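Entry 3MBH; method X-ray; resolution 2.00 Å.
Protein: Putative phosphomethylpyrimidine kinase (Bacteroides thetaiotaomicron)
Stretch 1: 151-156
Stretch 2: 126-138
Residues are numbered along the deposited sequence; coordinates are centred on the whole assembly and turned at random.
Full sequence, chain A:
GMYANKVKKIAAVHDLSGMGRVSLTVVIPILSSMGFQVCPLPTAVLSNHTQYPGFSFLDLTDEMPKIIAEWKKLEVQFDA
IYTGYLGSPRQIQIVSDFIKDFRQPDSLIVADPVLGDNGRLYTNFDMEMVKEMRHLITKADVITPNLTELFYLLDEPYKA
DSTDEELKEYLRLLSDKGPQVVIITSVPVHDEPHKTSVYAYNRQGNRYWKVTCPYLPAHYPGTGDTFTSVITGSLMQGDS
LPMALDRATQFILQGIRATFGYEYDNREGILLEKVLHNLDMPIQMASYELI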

ATOM      1  N   PHE A 151       0.297 -41.549   0.880  1.00 18.33           N
ATOM      2  CA  PHE A 151       0.147 -42.999   0.919  1.00 18.59           C
ATOM      3  C   PHE A 151       1.117 -43.674  -0.079  1.00 18.88           C
ATOM      4  O   PHE A 151       1.684 -44.713   0.239  1.00 18.63           O
ATOM      5  CB  PHE A 151      -1.306 -43.386   0.697  1.00 19.20           C
ATOM      6  CG  PHE A 151      -2.181 -43.087   1.879  1.00 19.13           C
ATOM      7  CD1 PHE A 151      -2.029 -43.796   3.059  1.00 20.24           C
ATOM      8  CD2 PHE A 151      -3.129 -42.106   1.825  1.00 21.72           C
ATOM      9  CE1 PHE A 151      -2.803 -43.514   4.149  1.00 21.72           C
ATOM     10  CE2 PHE A 151      -3.928 -41.815   2.933  1.00 21.90           C
ATOM     11  CZ  PHE A 151      -3.756 -42.510   4.079  1.00 22.02           C
ATOM     12  N   TYR A 152       1.383 -43.045  -1.227  1.00 19.96           N
ATOM     13  CA  TYR A 152       2.429 -43.557  -2.137  1.00 20.32           C
ATOM     14  C   TYR A 152       3.810 -43.573  -1.451  1.00 20.54           C
ATOM     15  O   TYR A 152       4.529 -44.558  -1.519  1.00 20.12           O
ATOM     16  CB  TYR A 152       2.473 -42.754  -3.431  1.00 20.93           C
ATOM     17  CG  TYR A 152       1.430 -43.224  -4.434  1.00 22.56           C
ATOM     18  CD1 TYR A 152       1.472 -44.526  -4.962  1.00 22.47           C
ATOM     19  CD2 TYR A 152       0.399 -42.385  -4.853  1.00 22.09           C
ATOM     20  CE1 TYR A 152       0.497 -44.941  -5.892  1.00 23.27           C
ATOM     21  CE2 TYR A 152      -0.572 -42.805  -5.734  1.00 20.80           C
ATOM     22  CZ  TYR A 152      -0.520 -44.076  -6.246  1.00 22.48           C
ATOM     23  OH  TYR A 152      -1.482 -44.459  -7.155  1.00 27.18           O
ATOM     24  N   LEU A 153       4.140 -42.519  -0.715  1.00 20.76           N
ATOM     25  CA  LEU A 153       5.421 -42.455  -0.014  1.00 21.26           C
ATOM     26  C   LEU A 153       5.520 -43.505   1.095  1.00 22.43           C
ATOM     27  O   LEU A 153       6.567 -44.117   1.251  1.00 22.25           O
ATOM     28  CB  LEU A 153       5.682 -41.084   0.565  1.00 20.43           C
ATOM     29  CG  LEU A 153       5.968 -39.998  -0.459  1.00 21.82           C
ATOM     30  CD1 LEU A 153       5.904 -38.598   0.108  1.00 17.93           C
ATOM     31  CD2 LEU A 153       7.323 -40.285  -1.122  1.00 17.53           C
ATOM     32  N   LEU A 154       4.437 -43.721   1.846  1.00 23.37           N
ATOM     33  CA  LEU A 154       4.437 -44.723   2.905  1.00 24.21           C
ATOM     34  C   LEU A 154       4.209 -46.168   2.390  1.00 25.50           C
ATOM     35  O   LEU A 154       4.300 -47.107   3.166  1.00 26.34           O
ATOM     36  CB  LEU A 154       3.388 -44.360   3.942  1.00 23.83           C
ATOM     37  CG  LEU A 154       3.656 -43.093   4.751  1.00 24.14           C
ATOM     38  CD1 LEU A 154       2.560 -42.870   5.749  1.00 23.40           C
ATOM     39  CD2 LEU A 154       4.991 -43.172   5.468  1.00 23.83           C
ATOM     40  N   ASP A 155       3.910 -46.333   1.099  1.00 26.23           N
ATOM     41  CA  ASP A 155       3.638 -47.629   0.501  1.00 27.70           C
ATOM     42  C   ASP A 155       2.491 -48.286   1.247  1.00 28.33           C
ATOM     43  O   ASP A 155       2.627 -49.388   1.736  1.00 28.71           O
ATOM     44  CB  ASP A 155       4.898 -48.520   0.519  1.00 28.07           C
ATOM     45  CG  ASP A 155       4.813 -49.711  -0.440  1.00 29.78           C
ATOM     46  OD1 ASP A 155       4.367 -49.541  -1.605  1.00 33.77           O
ATOM     47  OD2 ASP A 155       5.248 -50.825  -0.045  1.00 32.09           O
ATOM     48  N   GLU A 156       1.382 -47.571   1.349  1.00 29.15           N
ATOM     49  CA  GLU A 156       0.163 -48.057   1.948  1.00 29.82           C
ATOM     50  C   GLU A 156      -0.996 -47.636   1.046  1.00 29.83           C
ATOM     51  O   GLU A 156      -0.918 -46.624   0.362  1.00 30.09           O
ATOM     52  CB  GLU A 156      -0.047 -47.450   3.323  1.00 30.05           C
ATOM     53  CG  GLU A 156       0.976 -47.842   4.360  1.00 34.15           C
ATOM     54  CD  GLU A 156       0.809 -49.269   4.845  1.00 38.84           C
ATOM     55  OE1 GLU A 156      -0.249 -49.580   5.434  1.00 42.62           O
ATOM     56  OE2 GLU A 156       1.733 -50.094   4.645  1.00 42.76           O
TER
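Stretch 2, residues 126-138: DMEMVKEMRHLIT

Stretch 2 is mostly helix. Asp126 holds the N-cap position, and its OD1 accepts from Glu128 N at 2.9 Å, which satisfies a backbone NH that the first turn leaves free. The helix starts at Met127, directly after the cap, and spans most of the stretch. In stretch 1, the end of a helix that begins earlier in the chain covers Phe151 to Leu154. Asp155 leaves it with positive phi, 57°, in a Schellman motif. Two bonds lead back into the last turn: Glu156 N to Phe151 O, 3.1 Å, and Asp155 N to Tyr152 O, 3.2 Å.

The two segments run in the same general sense along the contact. Tyr152 lies nearest Val130, with 6.6 Å between their CA atoms. One residue further on, Leu153 lies nearest Arg134, with 5.6 Å from CA to CA. Thus one step in stretch 1 matches a full turn of the stretch 2 helix. The contact buries 386 Å², both sides summed.

The polar contacts centre on Arg134. Its CA-to-CB bond points sideways, but an extended side chain, with chi2 and chi3 both t, brings the guanidinium to the end of the stretch 1 helix. Tyr152 O, which already accepts from Asp155 N in the Schellman turn, also receives two hydrogen bonds from the arginine, from Arg134 NH2 at 2.8 Å and from Arg134 NE at 3.1 Å. This oxygen lies at the edge of the guanidinium, near its plane, where both NH groups can reach it. A weak bond runs from Arg134 NE to Leu153 O at 3.3 Å.

Asp155 adds the charge pairing. Its OD1 forms a salt bridge with Arg134 NH2 at 2.9 Å; the hydrogen bond within it is weak, with an angle of 124°. The CB of Asp155 lies over one face of the guanidinium. Water 1 links the same two side chains. It accepts from Arg134 NH1 at 2.9 Å and donates to Asp155 OD1 at 3.0 Å.

The apolar contacts follow the stretch 2 helix. Near its start, Met127, a selenomethionine, reaches Tyr152: its SE is 4.1 Å from Tyr152 CE1. The same SE is 5.2 Å from the centroid of the tyrosine ring, in an oblique approach. Val130 points toward stretch 1, and its CG1 is 3.9 Å from Tyr152 CB.

Leu153 makes the contacts further along. Its CA-to-CB bond points away from stretch 2, yet with chi1 m and chi2 t its end comes nearer. Leu153 CD2 is 4.0 Å from Arg134 CG, so the arginine offers its aliphatic stem as well as its charged head. The same CD2 is 4.1 Å from CG of Met133, also a selenomethionine, and 4.2 Å from Ile137 CD1. Met133 and Ile137 both point toward stretch 1, though the end of Met133 leads away. Leu153 is buried in the assembly, and stretch 2 covers 98 Å² of it.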

ATOM      1  N   ASP A 126       4.687 -43.988 -12.796  1.00 22.27           N
ATOM      2  CA  ASP A 126       4.491 -45.360 -12.335  1.00 22.44           C
ATOM      3  C   ASP A 126       5.294 -45.574 -11.051  1.00 21.77           C
ATOM      4  O   ASP A 126       5.832 -44.625 -10.468  1.00 21.55           O
ATOM      5  CB  ASP A 126       4.946 -46.364 -13.425  1.00 24.43           C
ATOM      6  CG  ASP A 126       6.446 -46.237 -13.749  1.00 27.64           C
ATOM      7  OD1 ASP A 126       7.195 -45.628 -12.921  1.00 32.72           O
ATOM      8  OD2 ASP A 126       6.883 -46.708 -14.834  1.00 36.26           O
HETATM    9  N   MSE A 127       5.378 -46.813 -10.592  1.00 20.81           N
HETATM   10  CA  MSE A 127       5.953 -47.042  -9.300  1.00 20.98           C
HETATM   11  C   MSE A 127       7.454 -46.697  -9.245  1.00 19.93           C
HETATM   12  O   MSE A 127       7.958 -46.498  -8.176  1.00 18.04           O
HETATM   13  CB  MSE A 127       5.691 -48.460  -8.796  1.00 21.53           C
HETATM   14  CG  MSE A 127       4.227 -48.790  -8.415  1.00 23.61           C
HETATM   15 SE   MSE A 127       3.468 -47.514  -7.188  0.75 29.56          SE
HETATM   16  CE  MSE A 127       4.526 -48.004  -5.610  1.00 25.42           C
ATOM     17  N   GLU A 128       8.157 -46.627 -10.384  1.00 19.15           N
ATOM     18  CA  GLU A 128       9.580 -46.265 -10.333  1.00 17.76           C
ATOM     19  C   GLU A 128       9.768 -44.832  -9.865  1.00 16.51           C
ATOM     20  O   GLU A 128      10.639 -44.515  -9.050  1.00 15.07           O
ATOM     21  CB  GLU A 128      10.235 -46.392 -11.698  1.00 18.44           C
ATOM     22  CG  GLU A 128      10.663 -47.676 -12.076  1.00 19.45           C
ATOM     23  CD  GLU A 128      11.338 -48.485 -10.977  1.00 20.92           C
ATOM     24  OE1 GLU A 128      12.332 -48.033 -10.381  1.00 22.40           O
ATOM     25  OE2 GLU A 128      10.873 -49.627 -10.761  1.00 18.23           O
HETATM   26  N   MSE A 129       8.943 -43.942 -10.385  1.00 15.76           N
HETATM   27  CA  MSE A 129       8.942 -42.578  -9.912  1.00 16.97           C
HETATM   28  C   MSE A 129       8.615 -42.561  -8.407  1.00 15.80           C
HETATM   29  O   MSE A 129       9.300 -41.874  -7.646  1.00 15.58           O
HETATM   30  CB  MSE A 129       7.971 -41.716 -10.714  1.00 16.40           C
HETATM   31  CG  MSE A 129       7.989 -40.321 -10.290  1.00 22.32           C
HETATM   32 SE   MSE A 129       9.688 -39.382 -10.941  0.75 27.02          SE
HETATM   33  CE  MSE A 129       9.690 -40.184 -12.614  1.00 22.53           C
ATOM     34  N   VAL A 130       7.653 -43.360  -7.964  1.00 15.67           N
ATOM     35  CA  VAL A 130       7.292 -43.385  -6.541  1.00 15.40           C
ATOM     36  C   VAL A 130       8.465 -43.876  -5.685  1.00 16.60           C
ATOM     37  O   VAL A 130       8.861 -43.202  -4.744  1.00 16.10           O
ATOM     38  CB  VAL A 130       6.085 -44.266  -6.284  1.00 15.54           C
ATOM     39  CG1 VAL A 130       5.782 -44.272  -4.853  1.00 14.26           C
ATOM     40  CG2 VAL A 130       4.818 -43.741  -7.073  1.00 13.86           C
ATOM     41  N   LYS A 131       9.048 -45.040  -6.051  1.00 16.92           N
ATOM     42  CA  LYS A 131      10.174 -45.587  -5.298  1.00 17.74           C
ATOM     43  C   LYS A 131      11.337 -44.576  -5.224  1.00 17.40           C
ATOM     44  O   LYS A 131      11.891 -44.382  -4.157  1.00 16.78           O
ATOM     45  CB  LYS A 131      10.644 -46.940  -5.853  1.00 17.58           C
ATOM     46  CG  LYS A 131       9.573 -47.999  -5.823  1.00 20.33           C
ATOM     47  CD  LYS A 131      10.077 -49.351  -6.193  1.00 23.17           C
ATOM     48  CE  LYS A 131      10.378 -49.458  -7.642  1.00 24.80           C
ATOM     49  NZ  LYS A 131      10.037 -50.832  -8.174  1.00 25.01           N
ATOM     50  N   GLU A 132      11.669 -43.898  -6.322  1.00 16.99           N
ATOM     51  CA  GLU A 132      12.743 -42.885  -6.289  1.00 16.39           C
ATOM     52  C   GLU A 132      12.381 -41.676  -5.401  1.00 16.79           C
ATOM     53  O   GLU A 132      13.222 -41.147  -4.635  1.00 15.91           O
ATOM     54  CB  GLU A 132      13.112 -42.445  -7.709  1.00 16.16           C
ATOM     55  CG  GLU A 132      13.752 -43.523  -8.580  1.00 16.28           C
ATOM     56  CD  GLU A 132      15.120 -43.986  -8.044  1.00 21.26           C
ATOM     57  OE1 GLU A 132      15.961 -43.132  -7.710  1.00 19.91           O
ATOM     58  OE2 GLU A 132      15.348 -45.206  -7.973  1.00 22.44           O
HETATM   59  N   MSE A 133      11.131 -41.222  -5.493  1.00 16.46           N
HETATM   60  CA  MSE A 133      10.721 -40.080  -4.705  1.00 17.03           C
HETATM   61  C   MSE A 133      10.862 -40.376  -3.208  1.00 17.10           C
HETATM   62  O   MSE A 133      11.226 -39.494  -2.434  1.00 16.15           O
HETATM   63  CB  MSE A 133       9.309 -39.656  -5.069  1.00 17.62           C
HETATM   64  CG  MSE A 133       8.843 -38.369  -4.427  1.00 17.46           C
HETATM   65 SE   MSE A 133       9.950 -36.831  -4.968  0.75 20.72          SE
HETATM   66  CE  MSE A 133       9.186 -36.471  -6.716  1.00 13.97           C
ATOM     67  N   ARG A 134      10.586 -41.621  -2.812  1.00 16.85           N
ATOM     68  CA  ARG A 134      10.806 -42.059  -1.447  1.00 17.82           C
ATOM     69  C   ARG A 134      12.241 -41.807  -0.966  1.00 18.30           C
ATOM     70  O   ARG A 134      12.463 -41.502   0.203  1.00 18.55           O
ATOM     71  CB  ARG A 134      10.490 -43.565  -1.282  1.00 17.89           C
ATOM     72  CG  ARG A 134       9.006 -43.876  -1.283  1.00 18.70           C
ATOM     73  CD  ARG A 134       8.783 -45.361  -1.241  1.00 19.54           C
ATOM     74  NE  ARG A 134       7.392 -45.682  -1.516  1.00 18.61           N
ATOM     75  CZ  ARG A 134       6.969 -46.797  -2.094  1.00 21.68           C
ATOM     76  NH1 ARG A 134       7.832 -47.708  -2.501  1.00 22.01           N
ATOM     77  NH2 ARG A 134       5.678 -47.000  -2.281  1.00 23.50           N
ATOM     78  N   HIS A 135      13.204 -41.923  -1.872  1.00 17.86           N
ATOM     79  CA  HIS A 135      14.570 -41.586  -1.566  1.00 18.00           C
ATOM     80  C   HIS A 135      14.797 -40.075  -1.449  1.00 17.40           C
ATOM     81  O   HIS A 135      15.447 -39.620  -0.501  1.00 18.31           O
ATOM     82  CB  HIS A 135      15.565 -42.138  -2.616  1.00 18.19           C
ATOM     83  CG  HIS A 135      16.993 -41.825  -2.290  1.00 19.63           C
ATOM     84  ND1 HIS A 135      17.656 -42.411  -1.233  1.00 24.40           N
ATOM     85  CD2 HIS A 135      17.868 -40.957  -2.845  1.00 23.12           C
ATOM     86  CE1 HIS A 135      18.892 -41.944  -1.173  1.00 23.83           C
ATOM     87  NE2 HIS A 135      19.055 -41.073  -2.150  1.00 22.57           N
ATOM     88  N   LEU A 136      14.298 -39.331  -2.418  1.00 16.24           N
ATOM     89  CA  LEU A 136      14.532 -37.901  -2.456  1.00 17.26           C
ATOM     90  C   LEU A 136      14.003 -37.216  -1.181  1.00 15.93           C
ATOM     91  O   LEU A 136      14.655 -36.317  -0.651  1.00 15.37           O
ATOM     92  CB  LEU A 136      13.916 -37.264  -3.694  1.00 16.18           C
ATOM     93  CG  LEU A 136      14.225 -35.766  -3.840  1.00 18.37           C
ATOM     94  CD1 LEU A 136      15.767 -35.511  -3.874  1.00 18.09           C
ATOM     95  CD2 LEU A 136      13.484 -35.144  -5.059  1.00 16.55           C
ATOM     96  N   ILE A 137      12.867 -37.653  -0.655  1.00 16.01           N
ATOM     97  CA  ILE A 137      12.343 -36.951   0.527  1.00 16.19           C
ATOM     98  C   ILE A 137      13.284 -37.058   1.746  1.00 16.72           C
ATOM     99  O   ILE A 137      13.226 -36.199   2.605  1.00 17.72           O
ATOM    100  CB  ILE A 137      10.905 -37.335   0.938  1.00 16.27           C
ATOM    101  CG1 ILE A 137      10.821 -38.817   1.389  1.00 15.25           C
ATOM    102  CG2 ILE A 137       9.895 -36.903  -0.151  1.00 15.57           C
ATOM    103  CD1 ILE A 137       9.620 -39.109   2.144  1.00 16.29           C
ATOM    104  N   THR A 138      14.165 -38.070   1.786  1.00 16.87           N
ATOM    105  CA  THR A 138      15.057 -38.282   2.918  1.00 16.62           C
ATOM    106  C   THR A 138      16.096 -37.176   2.967  1.00 17.53           C
ATOM    107  O   THR A 138      16.782 -36.991   3.989  1.00 17.37           O
ATOM    108  CB  THR A 138      15.801 -39.659   2.872  1.00 17.02           C
ATOM    109  OG1 THR A 138      16.709 -39.711   1.767  1.00 16.06           O
ATOM    110  CG2 THR A 138      14.819 -40.815   2.768  1.00 15.99           C
TER
HETATM  111  O   HOH W   1       6.439 -49.953  -3.719  1.00 35.64           O